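NleG5-1 effector (Enterobacteria phage YYZ-2008, PDB 5VGC) is an NleG-family effector that binds calcium ions and probably acts as a ubiquitin-protein transferase. Local coordinates at residues N70-I73 with G74-I78; T91-E94 with V95-R99; L119-I122 with E123-F127. The protein carries 1 engineered substitution. All coordinates share one frame; numbering follows the deposited sequence.

Contact 1: residues N70-I73 with G74-I78; sequences NIQI and GLQYI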
# COMPACT_ATOMS: atom_id res chain seq x y z
N ASN A 70 8.39 36.39 -17.87
CA ASN A 70 9.58 35.94 -17.11
C ASN A 70 9.20 34.88 -16.07
O ASN A 70 9.93 33.88 -15.91
CB ASN A 70 10.31 37.12 -16.42
CG ASN A 70 10.82 38.16 -17.40
OD1 ASN A 70 10.29 38.32 -18.50
ND2 ASN A 70 11.86 38.88 -17.00
N ILE A 71 8.07 35.08 -15.37
CA ILE A 71 7.62 34.13 -14.35
C ILE A 71 7.37 32.76 -15.01
O ILE A 71 7.99 31.75 -14.63
CB ILE A 71 6.36 34.60 -13.58
CG1 ILE A 71 6.62 35.93 -12.83
CG2 ILE A 71 5.91 33.54 -12.57
CD1 ILE A 71 5.37 36.65 -12.39
N GLN A 72 6.49 32.75 -16.01
CA GLN A 72 6.12 31.51 -16.71
C GLN A 72 7.34 30.84 -17.36
O GLN A 72 7.55 29.63 -17.17
CB GLN A 72 5.02 31.74 -17.74
CG GLN A 72 4.23 30.47 -18.04
CD GLN A 72 3.45 30.52 -19.33
OE1 GLN A 72 2.99 31.57 -19.76
NE2 GLN A 72 3.27 29.36 -19.95
N ILE A 73 8.13 31.61 -18.10
CA ILE A 73 9.37 31.09 -18.73
C ILE A 73 10.29 30.47 -17.65
O ILE A 73 10.79 29.34 -17.80
CB ILE A 73 10.10 32.19 -19.57
CG1 ILE A 73 9.29 32.55 -20.84
CG2 ILE A 73 11.52 31.76 -19.96
CD1 ILE A 73 9.38 31.56 -21.99
N GLY A 74 10.49 31.21 -16.56
CA GLY A 74 11.26 30.70 -15.41
C GLY A 74 10.73 29.38 -14.89
O GLY A 74 11.49 28.40 -14.72
N LEU A 75 9.42 29.34 -14.65
CA LEU A 75 8.77 28.10 -14.20
C LEU A 75 8.96 26.93 -15.19
O LEU A 75 9.25 25.79 -14.78
CB LEU A 75 7.29 28.34 -13.88
CG LEU A 75 7.00 29.21 -12.64
CD1 LEU A 75 5.52 29.52 -12.52
CD2 LEU A 75 7.52 28.56 -11.36
N GLN A 76 8.82 27.23 -16.49
CA GLN A 76 9.09 26.22 -17.53
C GLN A 76 10.54 25.72 -17.42
O GLN A 76 10.79 24.50 -17.43
CB GLN A 76 8.80 26.76 -18.94
CG GLN A 76 7.32 27.02 -19.21
CD GLN A 76 7.03 27.57 -20.60
OE1 GLN A 76 7.83 28.33 -21.17
NE2 GLN A 76 5.88 27.21 -21.15
N TYR A 77 11.48 26.66 -17.30
CA TYR A 77 12.88 26.26 -17.15
C TYR A 77 13.14 25.45 -15.89
O TYR A 77 13.96 24.51 -15.93
CB TYR A 77 13.84 27.46 -17.27
CG TYR A 77 14.08 27.93 -18.70
CD1 TYR A 77 14.44 27.01 -19.72
CD2 TYR A 77 13.96 29.27 -19.05
CE1 TYR A 77 14.66 27.43 -21.01
CE2 TYR A 77 14.18 29.70 -20.36
CZ TYR A 77 14.53 28.77 -21.33
OH TYR A 77 14.77 29.17 -22.63
N ILE A 78 12.45 25.77 -14.80
CA ILE A 78 12.51 24.93 -13.58
C ILE A 78 11.96 23.54 -13.88
O ILE A 78 12.58 22.54 -13.50
CB ILE A 78 11.77 25.52 -12.36
CG1 ILE A 78 12.49 26.78 -11.87
CG2 ILE A 78 11.71 24.49 -11.21
CD1 ILE A 78 11.84 27.49 -10.71
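The ring of Tyr-77 and the amides of Gln-72 and Gln-76 are the flat groups that meet their neighbours one turn away. The methyl CG2 of Ile-73 meets the phenol ring obliquely, 3.4 Å from Tyr-77 CE2, while the ring atom CD2 of Tyr-77 lies 3.4 Å from Ile-73 O. The first torsions explain this meeting. Tyr-77 carries CG beside its backbone N (chi1 -78°), which brings the ring back toward the preceding turn; Ile-73 sets CG2 beside its own carbonyl carbon, which sends that methyl forward to meet the ring. On the adjoining side of the helix the chains of Gln-72 and Gln-76, both extended beyond CG, cross obliquely, and the amide planes of Gln-72 and Gln-76 are 62° apart. Their nearest ends are Gln-72 NE2 and Gln-76 NE2, 3.6 Å apart; as modelled these are two donors, and the meeting is one of proximity. The other amide atom, Gln-76 OE1, comes 3.7 Å from the methyl Ile-73 CD1.

All these meetings follow the i to i+4 spacing of an alpha helix, here within helix 68-85, except the i to i+3 approach of Ile-73 to Gln-76. Four backbone bonds of that spacing link the two segments, from Gly-74 N to Asn-70 O and onward to Tyr-77 N with Ile-73 O, each 2.8 Å long. Farther round the helix, Ile-71 and Leu-75 run side by side and point the same way, with Ile-71 CG2 4.0 Å from Leu-75 CD1. The loops of the chain come up to this surface: Tyr-77 touches Ile-10 and Leu-17, Gln-76 touches Ser-15, and Ile-71 touches Gln-63.

Contact 2: residues T91-E94 with V95-R99; sequences TSRE and VTVLR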
# COMPACT_ATOMS: atom_id res chain seq x y z
N THR A 91 8.89 15.90 -12.88
CA THR A 91 8.90 17.12 -12.08
C THR A 91 8.72 16.81 -10.59
O THR A 91 8.24 15.75 -10.21
CB THR A 91 7.77 18.08 -12.47
OG1 THR A 91 6.48 17.46 -12.29
CG2 THR A 91 7.93 18.53 -13.91
N SER A 92 9.12 17.75 -9.74
CA SER A 92 8.94 17.62 -8.29
C SER A 92 7.47 17.45 -7.88
O SER A 92 7.15 16.67 -6.97
CB SER A 92 9.53 18.82 -7.56
OG SER A 92 8.98 20.03 -8.01
N ARG A 93 6.59 18.17 -8.56
CA ARG A 93 5.15 18.05 -8.33
C ARG A 93 4.70 16.58 -8.53
O ARG A 93 4.00 16.00 -7.66
CB ARG A 93 4.42 19.00 -9.27
CG ARG A 93 3.06 19.51 -8.79
CD ARG A 93 2.26 20.12 -9.93
NE ARG A 93 2.07 19.10 -10.97
CZ ARG A 93 1.15 18.14 -10.97
NH1 ARG A 93 1.13 17.28 -11.99
NH2 ARG A 93 0.25 18.03 -9.99
N GLU A 94 5.12 15.98 -9.64
CA GLU A 94 4.76 14.59 -9.94
C GLU A 94 5.30 13.64 -8.88
O GLU A 94 4.60 12.70 -8.44
CB GLU A 94 5.28 14.18 -11.33
CG GLU A 94 4.58 14.87 -12.49
CD GLU A 94 5.35 14.80 -13.80
OE1 GLU A 94 6.59 14.68 -13.76
OE2 GLU A 94 4.71 14.88 -14.88
N VAL A 95 6.54 13.91 -8.48
CA VAL A 95 7.18 13.16 -7.39
C VAL A 95 6.30 13.23 -6.13
O VAL A 95 5.92 12.18 -5.57
CB VAL A 95 8.60 13.70 -7.11
CG1 VAL A 95 9.22 13.05 -5.87
CG2 VAL A 95 9.51 13.48 -8.31
N THR A 96 5.95 14.46 -5.72
CA THR A 96 5.05 14.65 -4.59
C THR A 96 3.74 13.87 -4.78
O THR A 96 3.29 13.21 -3.84
CB THR A 96 4.78 16.15 -4.30
OG1 THR A 96 5.99 16.78 -3.85
CG2 THR A 96 3.68 16.36 -3.24
N VAL A 97 3.13 13.93 -5.96
CA VAL A 97 1.88 13.17 -6.17
C VAL A 97 2.12 11.67 -5.96
O VAL A 97 1.37 10.98 -5.24
CB VAL A 97 1.25 13.44 -7.57
CG1 VAL A 97 0.13 12.46 -7.91
CG2 VAL A 97 0.73 14.87 -7.63
N LEU A 98 3.19 11.16 -6.56
CA LEU A 98 3.46 9.72 -6.43
C LEU A 98 3.69 9.32 -4.97
O LEU A 98 3.15 8.30 -4.48
CB LEU A 98 4.65 9.31 -7.30
CG LEU A 98 4.39 9.37 -8.80
CD1 LEU A 98 5.69 9.10 -9.51
CD2 LEU A 98 3.31 8.39 -9.23
N ARG A 99 4.48 10.15 -4.28
CA ARG A 99 4.77 9.89 -2.87
C ARG A 99 3.49 9.97 -2.02
O ARG A 99 3.29 9.15 -1.12
CB ARG A 99 5.83 10.86 -2.35
CG ARG A 99 6.46 10.44 -1.04
CD ARG A 99 7.48 9.35 -1.24
NE ARG A 99 8.07 8.95 0.03
CZ ARG A 99 7.50 8.13 0.92
NH1 ARG A 99 6.31 7.58 0.70
NH2 ARG A 99 8.15 7.85 2.05
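A capping box starts helix 92-102, and its first full turn is closed by Val-95 N, which donates to Thr-91 O at 3.0 Å. Thr-91 is the N-cap. Its OG1 takes a weak bond from Glu-94 N (3.3 Å), and the carboxylate of Glu-94 answers by accepting from Thr-91 N through OE1 at 2.7 Å. That donor comes to the anti side of OE1, tilted 32° out of the carboxylate plane. With CG beside its backbone N (chi1 -69°), Glu-94 runs back toward the N-cap, and the same OE1 forms a salt bridge with Arg-83 of helix 68-85. In the next bond along, Thr-96 N donates to Ser-92 O at 2.8 Å, and Thr-96 OG1 adds a weak second donor to that carbonyl; Ser-92 OG itself bonds to Glu-82. The side chains of Arg-93 and Val-97 run side by side, and Val-97 CG2 meets the guanidinium obliquely, 4.0 Å from Arg-93 NH2. Val-95 and Leu-98 pack on Leu-110 of the second subunit. Such reciprocal side-chain to backbone bonding, satisfying amides that have no preceding turn, is typical of the capping box at a helix N-terminus.

Contact 3: residues L119-I122 with E123-F127; sequences LDKI and EVCAF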
# COMPACT_ATOMS: atom_id res chain seq x y z
N LEU A 119 -20.73 5.50 11.32
CA LEU A 119 -21.28 6.65 12.04
C LEU A 119 -22.74 6.42 12.45
O LEU A 119 -23.14 6.72 13.60
CB LEU A 119 -21.16 7.92 11.20
CG LEU A 119 -19.73 8.46 11.02
CD1 LEU A 119 -19.75 9.65 10.09
CD2 LEU A 119 -19.11 8.86 12.35
N ASP A 120 -23.53 5.88 11.52
CA ASP A 120 -24.92 5.50 11.83
C ASP A 120 -24.96 4.50 12.97
O ASP A 120 -25.79 4.66 13.90
CB ASP A 120 -25.67 4.94 10.59
CG ASP A 120 -26.14 6.04 9.64
OD1 ASP A 120 -26.01 7.24 9.96
OD2 ASP A 120 -26.66 5.69 8.55
N LYS A 121 -24.10 3.48 12.93
CA LYS A 121 -24.10 2.53 14.04
C LYS A 121 -23.70 3.17 15.36
O LYS A 121 -24.31 2.87 16.41
CB LYS A 121 -23.27 1.29 13.78
CG LYS A 121 -23.44 0.25 14.87
CD LYS A 121 -23.16 -1.14 14.37
CE LYS A 121 -23.51 -2.16 15.44
NZ LYS A 121 -22.80 -3.44 15.12
N ILE A 122 -22.70 4.05 15.33
CA ILE A 122 -22.37 4.78 16.58
C ILE A 122 -23.63 5.49 17.08
O ILE A 122 -24.10 5.28 18.24
CB ILE A 122 -21.19 5.75 16.39
CG1 ILE A 122 -19.89 4.94 16.30
CG2 ILE A 122 -21.11 6.76 17.54
CD1 ILE A 122 -18.69 5.73 15.84
N GLU A 123 -24.19 6.30 16.18
CA GLU A 123 -25.41 7.04 16.49
C GLU A 123 -26.51 6.14 17.10
O GLU A 123 -27.12 6.49 18.11
CB GLU A 123 -25.93 7.74 15.23
CG GLU A 123 -26.85 8.90 15.49
CD GLU A 123 -26.20 9.98 16.31
OE1 GLU A 123 -26.88 10.46 17.25
OE2 GLU A 123 -25.02 10.35 16.04
N VAL A 124 -26.74 4.98 16.51
CA VAL A 124 -27.73 4.06 17.08
C VAL A 124 -27.30 3.56 18.44
O VAL A 124 -28.13 3.51 19.36
CB VAL A 124 -28.05 2.87 16.12
CG1 VAL A 124 -28.86 1.77 16.82
CG2 VAL A 124 -28.81 3.38 14.88
N CYS A 125 -26.02 3.18 18.61
CA CYS A 125 -25.62 2.50 19.84
C CYS A 125 -25.39 3.44 21.03
O CYS A 125 -25.38 2.98 22.19
CB CYS A 125 -24.38 1.63 19.60
SG CYS A 125 -24.67 0.14 18.61
N ALA A 126 -25.20 4.73 20.76
CA ALA A 126 -24.98 5.71 21.84
C ALA A 126 -26.12 5.80 22.83
O ALA A 126 -27.29 5.78 22.41
CB ALA A 126 -24.70 7.08 21.26
N PHE A 127 -25.79 5.90 24.12
CA PHE A 127 -26.82 6.02 25.19
C PHE A 127 -26.48 7.11 26.22
O PHE A 127 -25.29 7.43 26.44
CB PHE A 127 -27.04 4.67 25.88
CG PHE A 127 -25.83 4.14 26.60
CD1 PHE A 127 -25.62 4.44 27.95
CD2 PHE A 127 -24.88 3.35 25.95
CE1 PHE A 127 -24.49 3.97 28.62
CE2 PHE A 127 -23.76 2.87 26.62
CZ PHE A 127 -23.56 3.19 27.96
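Backbone bonds carry the contact of Leu-119 to Ile-122 with the turn that follows, in the last stretch of helix 111-125. Glu-123 N, Val-124 N and Cys-125 N donate to the carbonyl oxygens of Leu-119, Asp-120 and Lys-121 respectively, each at 2.8 Å. The fourth bond, Ala-126 N to Ile-122 O at 2.8 Å, runs almost along the C=O axis. It is the closing bond of the helix, for Ala-126 is the first residue to leave helical backbone angles.

Among side chains, the thiol of Cys-125 rests on the aliphatic part of Lys-121. Cys-125 SG lies 3.9 Å from Lys-121 CG and 4.1 Å from Lys-121 CE, and 3.5 Å from Lys-121 O. The sulfur sits beside its own backbone N (chi1 -71°), which turns it back over the preceding turn.

Charged ends find partners beyond the turn: Lys-121 NZ bonds to Val-192 O, and Glu-123 OE1 forms a salt bridge with Lys-170. Ile-122 touches Leu-173 and Val-177 of helix 170-178 and Val-154 of strand 152-157, and Phe-127 continues the chain into that sheet through backbone bonds with Gly-153.

How the contacts relate
All three contacts are local, between neighbouring turns joined by i to i+4 backbone bonds, and each combines buried with exposed residues, so none is wholly core or surface. What differs is their position along a helix. Contact 1 lies inside helix 68-85 and adds ring, amide and methyl packing; contact 2 begins helix 92-102, where side chains bond to backbone; contact 3 ends helix 111-125, where a thiol lies on a lysine chain. Contacts 1 and 2 belong to successive helices, their centres about 18 Å apart, and contact 2 alone meets the second subunit. Contact 3 lies on the opposite side of the chain's centre, in the NleG effector region, which is related to RING domains.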